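Local coordinates for CDP-4-keto-6-deoxy-D-glucose-3-dehydrase (Yersinia pseudotuberculosis, PDB 3BB8), which catalyses C-3 dehydration of CDP-4-keto-6-deoxy-D-glucose with a vitamin B6 cofactor, probably a step towards the dideoxysugars of lipopolysaccharide, at the interface of chains A and B. Numbering follows the deposited sequence. Chains: chain A/B, CDP-4-keto-6-deoxy-D-glucose-3-dehydrase.

Contact 1: the interface of chains A and B. Residues chain A 272, 280-283; chain B 384-385.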
loop_
_atom_site.group_PDB
_atom_site.type_symbol
_atom_site.label_atom_id
_atom_site.label_comp_id
_atom_site.label_asym_id
_atom_site.label_seq_id
_atom_site.Cartn_x
_atom_site.Cartn_y
_atom_site.Cartn_z
ATOM N N LEU A 272 -26.660 10.378 -6.707
ATOM C CA LEU A 272 -25.889 11.601 -6.551
ATOM C C LEU A 272 -26.520 12.705 -7.385
ATOM O O LEU A 272 -27.090 12.445 -8.448
ATOM C CB LEU A 272 -24.439 11.392 -7.012
ATOM C CG LEU A 272 -23.519 10.506 -6.171
ATOM C CD1 LEU A 272 -22.160 10.393 -6.856
ATOM C CD2 LEU A 272 -23.375 11.088 -4.766
ATOM N N TYR A 280 -15.014 12.557 -7.389
ATOM C CA TYR A 280 -15.569 12.082 -6.128
ATOM C C TYR A 280 -16.788 11.176 -6.305
ATOM O O TYR A 280 -17.695 11.172 -5.470
ATOM C CB TYR A 280 -15.932 13.265 -5.224
ATOM C CG TYR A 280 -14.754 14.028 -4.638
ATOM C CD1 TYR A 280 -14.963 15.187 -3.884
ATOM C CD2 TYR A 280 -13.438 13.591 -4.817
ATOM C CE1 TYR A 280 -13.900 15.892 -3.321
ATOM C CE2 TYR A 280 -12.362 14.293 -4.258
ATOM C CZ TYR A 280 -12.605 15.443 -3.508
ATOM O OH TYR A 280 -11.567 16.137 -2.929
ATOM N N THR A 281 -16.809 10.426 -7.407
ATOM C CA THR A 281 -17.875 9.468 -7.690
ATOM C C THR A 281 -17.193 8.098 -7.569
ATOM O O THR A 281 -16.233 7.797 -8.281
ATOM C CB THR A 281 -18.436 9.664 -9.101
ATOM O OG1 THR A 281 -18.947 10.995 -9.210
ATOM C CG2 THR A 281 -19.564 8.663 -9.381
ATOM N N TYR A 282 -17.692 7.270 -6.661
ATOM C CA TYR A 282 -17.072 5.978 -6.399
ATOM C C TYR A 282 -17.848 4.743 -6.855
ATOM O O TYR A 282 -18.929 4.447 -6.355
ATOM C CB TYR A 282 -16.766 5.920 -4.903
ATOM C CG TYR A 282 -15.921 7.099 -4.473
ATOM C CD1 TYR A 282 -14.543 7.098 -4.677
ATOM C CD2 TYR A 282 -16.507 8.242 -3.911
ATOM C CE1 TYR A 282 -13.760 8.205 -4.336
ATOM C CE2 TYR A 282 -15.737 9.348 -3.566
ATOM C CZ TYR A 282 -14.360 9.324 -3.779
ATOM O OH TYR A 282 -13.587 10.405 -3.428
ATOM N N SER A 283 -17.256 4.017 -7.793
ATOM C CA SER A 283 -17.854 2.815 -8.367
ATOM C C SER A 283 -17.411 1.504 -7.731
ATOM O O SER A 283 -17.960 0.452 -8.054
ATOM C CB SER A 283 -17.520 2.749 -9.848
ATOM O OG SER A 283 -16.110 2.759 -10.027
ATOM N N GLN B 384 -23.683 6.819 -3.109
ATOM C CA GLN B 384 -22.608 6.611 -4.072
ATOM C C GLN B 384 -22.906 5.317 -4.820
ATOM O O GLN B 384 -23.472 4.386 -4.257
ATOM C CB GLN B 384 -21.261 6.511 -3.351
ATOM C CG GLN B 384 -20.718 7.847 -2.867
ATOM C CD GLN B 384 -20.146 8.683 -3.995
ATOM O OE1 GLN B 384 -19.852 9.867 -3.825
ATOM N NE2 GLN B 384 -19.968 8.068 -5.144
ATOM N N PRO B 385 -22.539 5.246 -6.104
ATOM C CA PRO B 385 -22.814 4.014 -6.842
ATOM C C PRO B 385 -22.295 2.728 -6.202
ATOM O O PRO B 385 -23.041 1.748 -6.145
ATOM C CB PRO B 385 -22.218 4.281 -8.231
ATOM C CG PRO B 385 -21.277 5.408 -8.030
ATOM C CD PRO B 385 -21.930 6.263 -6.970
#
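B:Gln384 reaches into the backbone of A:Tyr280 to A:Tyr282, with B:Pro385 beside it and the side chain of A:Leu272 facing it. The B residues bury the most surface, 42 and 39 Å². The chain of B:Gln384 bends at chi2 (-76°), which turns its terminal amide towards two backbone groups of chain A. In the model its OE1 lies 3.0 Å from the carbonyl O of A:Tyr280, a clash of two acceptors. Its NE2 lies 2.8 Å from the amide N of A:Tyr282, and both are donors. The amide is therefore probably placed the wrong way round. Turned over, it could give one hydrogen bond and accept another, pairing with the peptide groups much as a backbone would. CD2 of the A:Tyr282 ring lies over one face of the amide, 3.7 Å from CD, with the two planes 61° apart. A:Leu272 CD1 covers the opposite face, 3.9 Å from the same CD, so the amide is sandwiched. B:Pro385 meets the methyl CG2 of A:Thr281 through CG at 3.9 Å, the side chains crossing at about a right angle. The site docks a loop of chain A on chain B and probably helps hold the dimer together.

Contact 2: the interface of chains A and B. Residues chain A 7, 53-56; chain B 14, 17, 22, 46, 49.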
loop_
_atom_site.group_PDB
_atom_site.type_symbol
_atom_site.label_atom_id
_atom_site.label_comp_id
_atom_site.label_asym_id
_atom_site.label_seq_id
_atom_site.Cartn_x
_atom_site.Cartn_y
_atom_site.Cartn_z
ATOM N N ARG A 7 21.733 20.188 -12.989
ATOM C CA ARG A 7 21.093 18.879 -12.948
ATOM C C ARG A 7 21.973 17.814 -13.593
ATOM O O ARG A 7 21.945 16.648 -13.197
ATOM C CB ARG A 7 19.731 18.926 -13.644
ATOM C CG ARG A 7 18.575 18.451 -12.779
ATOM C CD ARG A 7 17.700 17.455 -13.525
ATOM N NE ARG A 7 16.301 17.870 -13.554
ATOM C CZ ARG A 7 15.376 17.433 -12.706
ATOM N NH1 ARG A 7 15.699 16.565 -11.757
ATOM N NH2 ARG A 7 14.125 17.865 -12.806
ATOM N N SER A 53 13.414 12.907 -7.232
ATOM C CA SER A 53 13.413 13.710 -6.016
ATOM C C SER A 53 13.408 15.189 -6.383
ATOM O O SER A 53 12.687 15.989 -5.787
ATOM C CB SER A 53 14.648 13.406 -5.161
ATOM O OG SER A 53 14.686 12.046 -4.764
ATOM N N LEU A 54 14.217 15.547 -7.374
ATOM C CA LEU A 54 14.310 16.929 -7.810
ATOM C C LEU A 54 13.029 17.403 -8.489
ATOM O O LEU A 54 12.642 18.565 -8.342
ATOM C CB LEU A 54 15.513 17.102 -8.746
ATOM C CG LEU A 54 16.883 16.840 -8.104
ATOM C CD1 LEU A 54 17.966 17.039 -9.136
ATOM C CD2 LEU A 54 17.102 17.772 -6.917
ATOM N N ASP A 55 12.375 16.502 -9.221
ATOM C CA ASP A 55 11.129 16.821 -9.913
ATOM C C ASP A 55 10.137 17.492 -8.974
ATOM O O ASP A 55 9.379 18.373 -9.383
ATOM C CB ASP A 55 10.497 15.550 -10.489
ATOM C CG ASP A 55 11.177 15.089 -11.756
ATOM O OD1 ASP A 55 12.281 15.601 -12.033
ATOM O OD2 ASP A 55 10.619 14.219 -12.468
ATOM N N GLY A 56 10.143 17.064 -7.715
ATOM C CA GLY A 56 9.240 17.633 -6.732
ATOM C C GLY A 56 7.784 17.286 -6.970
ATOM O O GLY A 56 6.902 17.888 -6.364
ATOM N N VAL B 14 21.813 20.810 -4.962
ATOM C CA VAL B 14 20.363 20.656 -4.943
ATOM C C VAL B 14 19.727 21.850 -4.241
ATOM O O VAL B 14 18.686 22.348 -4.668
ATOM C CB VAL B 14 19.915 19.341 -4.231
ATOM C CG1 VAL B 14 20.498 18.139 -4.948
ATOM C CG2 VAL B 14 20.332 19.354 -2.772
ATOM N N TYR B 17 19.226 24.363 -6.531
ATOM C CA TYR B 17 18.334 23.934 -7.602
ATOM C C TYR B 17 16.915 24.149 -7.096
ATOM O O TYR B 17 16.006 24.469 -7.858
ATOM C CB TYR B 17 18.532 22.449 -7.911
ATOM C CG TYR B 17 17.565 21.915 -8.946
ATOM C CD1 TYR B 17 17.914 21.872 -10.293
ATOM C CD2 TYR B 17 16.284 21.486 -8.581
ATOM C CE1 TYR B 17 17.013 21.420 -11.255
ATOM C CE2 TYR B 17 15.373 21.034 -9.539
ATOM C CZ TYR B 17 15.747 21.006 -10.875
ATOM O OH TYR B 17 14.856 20.586 -11.839
ATOM N N MET B 22 11.550 25.360 -6.614
ATOM C CA MET B 22 10.488 25.553 -5.627
ATOM C C MET B 22 10.427 26.987 -5.099
ATOM O O MET B 22 10.550 27.219 -3.897
ATOM C CB MET B 22 10.666 24.590 -4.445
ATOM C CG MET B 22 10.000 23.219 -4.600
ATOM S SD MET B 22 10.739 22.115 -5.823
ATOM C CE MET B 22 9.442 22.061 -7.066
ATOM N N LEU B 46 13.806 17.999 -0.846
ATOM C CA LEU B 46 14.624 17.439 -1.914
ATOM C C LEU B 46 15.989 16.950 -1.454
ATOM O O LEU B 46 16.505 15.969 -1.982
ATOM C CB LEU B 46 14.794 18.452 -3.047
ATOM C CG LEU B 46 13.627 18.556 -4.038
ATOM C CD1 LEU B 46 12.395 19.100 -3.334
ATOM C CD2 LEU B 46 14.022 19.457 -5.201
ATOM N N MET B 49 15.598 13.543 0.376
ATOM C CA MET B 49 15.196 12.498 -0.558
ATOM C C MET B 49 16.396 12.027 -1.361
ATOM O O MET B 49 16.436 10.881 -1.812
ATOM C CB MET B 49 14.095 12.992 -1.494
ATOM C CG MET B 49 12.847 13.406 -0.743
ATOM S SD MET B 49 11.403 13.564 -1.787
ATOM C CE MET B 49 11.932 14.883 -2.918
#
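Helices 6-15 and 43-55 of chain A meet helices 3-21 and 43-55 of chain B, with B:Met22 in the following loop. A:Leu54 and B:Tyr17 bury the most surface, 68 and 61 Å². A:Leu54 points its CD2 between B:Leu46 and B:Val14, 3.9 Å from CG1 of the valine, and crosses both side chains at about a right angle. Its CB packs over a face of the B:Tyr17 ring, 4.0 Å from CE2. The aliphatic part of A:Arg7 lies over the same ring face, towards the opposite rim, with CG 3.7 Å from CE1. B:Tyr17 has CG anti to the backbone N (chi1 176°), which carries the phenol across to A:Arg7. Its hydroxyl OH comes to 3.0 Å from A:Arg7 NH2 but sits over the guanidinium face, so any hydrogen bond there is poorly directed. The two planes are 56° apart. NH2 also makes a salt bridge to the carboxylate OD1 of A:Asp55 at 3.0 Å, though its hydrogen bond is weak. This pairing probably helps keep the guanidinium face against the phenol oxygen. Further along helix 43-55, the thioether end of B:Met49 bends over the backbone of A:Ser53, its CE 3.6 Å from the serine CA.

Contact 3: the interface of chains A and B. Residues chain A 224-226, 292, 295; chain B 292, 294-295.
A:Gln295 and B:Thr292 touch across the dimer, as do their twins B:Gln295 and A:Thr292. Along A:Gln295, CB lies 3.9 Å from A:Met224 SD in its own chain. CG packs on the methyl CG2 of B:Thr292 at 3.4 Å, and CD stays close to the same methyl. The amide ends there, split between two tasks. Its NE2 gives a hydrogen bond to the backbone O of A:Glu226 at 2.7 Å, fairly straight at 162° and in the amide plane of the glutamine. OE1 turns the other way and accepts from A:Thr292 twice. The hydroxyl OG1 comes in the carbonyl plane, on a lone pair, at 2.8 Å; the backbone N comes from above that plane at 2.9 Å. These bonds favour the amide as modelled. Even so, OE1 of A:Gln295 stands 3.0 Å from OE1 of B:Gln295, a clash of two acceptors if both are placed rightly. The amide planes are 26° apart and the side chains cross at about a right angle. A:Thr292 places OG1 between its backbone N and carbonyl carbon (chi1 68°), where it also accepts from the backbone N of A:Gln295 at 3.2 Å. Threonine and glutamine thus form a capping box. In each chain it sits at the start of the helix beginning at residue 293, so two helix ends face each other near the two-fold axis.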
loop_
_atom_site.group_PDB
_atom_site.type_symbol
_atom_site.label_atom_id
_atom_site.label_comp_id
_atom_site.label_asym_id
_atom_site.label_seq_id
_atom_site.Cartn_x
_atom_site.Cartn_y
_atom_site.Cartn_z
ATOM N N MET A 224 12.242 -1.662 -6.021
ATOM C CA MET A 224 12.003 -0.244 -5.782
ATOM C C MET A 224 12.075 0.114 -4.301
ATOM O O MET A 224 11.509 1.117 -3.867
ATOM C CB MET A 224 10.573 0.134 -6.177
ATOM C CG MET A 224 10.267 -0.055 -7.654
ATOM S SD MET A 224 8.633 0.558 -8.108
ATOM C CE MET A 224 8.370 -0.298 -9.659
ATOM N N GLY A 225 12.772 -0.715 -3.531
ATOM C CA GLY A 225 12.460 -0.893 -2.126
ATOM C C GLY A 225 11.181 -1.639 -1.798
ATOM O O GLY A 225 11.215 -2.786 -1.355
ATOM N N GLU A 226 10.047 -0.982 -2.019
ATOM C CA GLU A 226 8.748 -1.598 -1.790
ATOM C C GLU A 226 7.968 -1.192 -3.034
ATOM O O GLU A 226 8.026 -0.032 -3.446
ATOM C CB GLU A 226 8.066 -1.046 -0.539
ATOM C CG GLU A 226 8.765 -1.387 0.769
ATOM C CD GLU A 226 8.455 -2.787 1.294
ATOM O OE1 GLU A 226 7.771 -3.579 0.603
ATOM O OE2 GLU A 226 8.908 -3.091 2.417
ATOM N N THR A 292 5.096 6.131 -5.251
ATOM C CA THR A 292 5.659 7.426 -5.609
ATOM C C THR A 292 6.490 7.314 -6.885
ATOM O O THR A 292 6.854 6.213 -7.300
ATOM C CB THR A 292 6.573 7.953 -4.487
ATOM O OG1 THR A 292 7.739 7.126 -4.399
ATOM C CG2 THR A 292 5.840 7.942 -3.156
ATOM N N GLN A 295 9.975 5.698 -6.251
ATOM C CA GLN A 295 10.020 4.252 -6.380
ATOM C C GLN A 295 10.008 3.908 -7.864
ATOM O O GLN A 295 10.776 3.063 -8.324
ATOM C CB GLN A 295 8.805 3.619 -5.685
ATOM C CG GLN A 295 8.848 3.678 -4.164
ATOM C CD GLN A 295 7.458 3.656 -3.525
ATOM O OE1 GLN A 295 6.821 4.698 -3.349
ATOM N NE2 GLN A 295 6.983 2.468 -3.185
ATOM N N THR B 292 8.848 3.197 1.479
ATOM C CA THR B 292 10.286 3.251 1.256
ATOM C C THR B 292 10.883 4.383 2.098
ATOM O O THR B 292 10.161 5.275 2.557
ATOM C CB THR B 292 10.620 3.529 -0.229
ATOM O OG1 THR B 292 10.221 4.864 -0.564
ATOM C CG2 THR B 292 9.906 2.541 -1.139
ATOM N N MET B 294 12.696 6.645 0.990
ATOM C CA MET B 294 12.687 7.858 0.174
ATOM C C MET B 294 11.460 8.674 0.604
ATOM O O MET B 294 11.532 9.885 0.821
ATOM C CB MET B 294 12.572 7.525 -1.318
ATOM C CG MET B 294 13.797 6.874 -1.931
ATOM S SD MET B 294 13.916 5.090 -1.654
ATOM C CE MET B 294 12.958 4.468 -3.038
ATOM N N GLN B 295 10.333 7.987 0.732
ATOM C CA GLN B 295 9.091 8.624 1.144
ATOM C C GLN B 295 9.251 9.120 2.570
ATOM O O GLN B 295 8.776 10.205 2.915
ATOM C CB GLN B 295 7.933 7.621 1.074
ATOM C CG GLN B 295 7.559 7.200 -0.334
ATOM C CD GLN B 295 6.827 5.864 -0.375
ATOM O OE1 GLN B 295 7.453 4.793 -0.386
ATOM N NE2 GLN B 295 5.498 5.917 -0.386
#

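Contact 2 and contact 3 are neighbours, with C-alpha centres about 16 Å apart. Contact 1 lies further off, about 36 Å from contact 2 and 31 Å from contact 3. They share no residues. Contact 2 joins N-terminal helices, contact 3 joins the starts of the helices from residue 293, and contact 1 sets a loop of one chain against the start of the 3-10 helix 385-387 of the other. Contact 3 pairs the same residues of both chains near the axis, while contacts 1 and 2 recur elsewhere with the chains exchanged. Spread over distant parts of the sequence, the contacts suggest an extensive dimer interface.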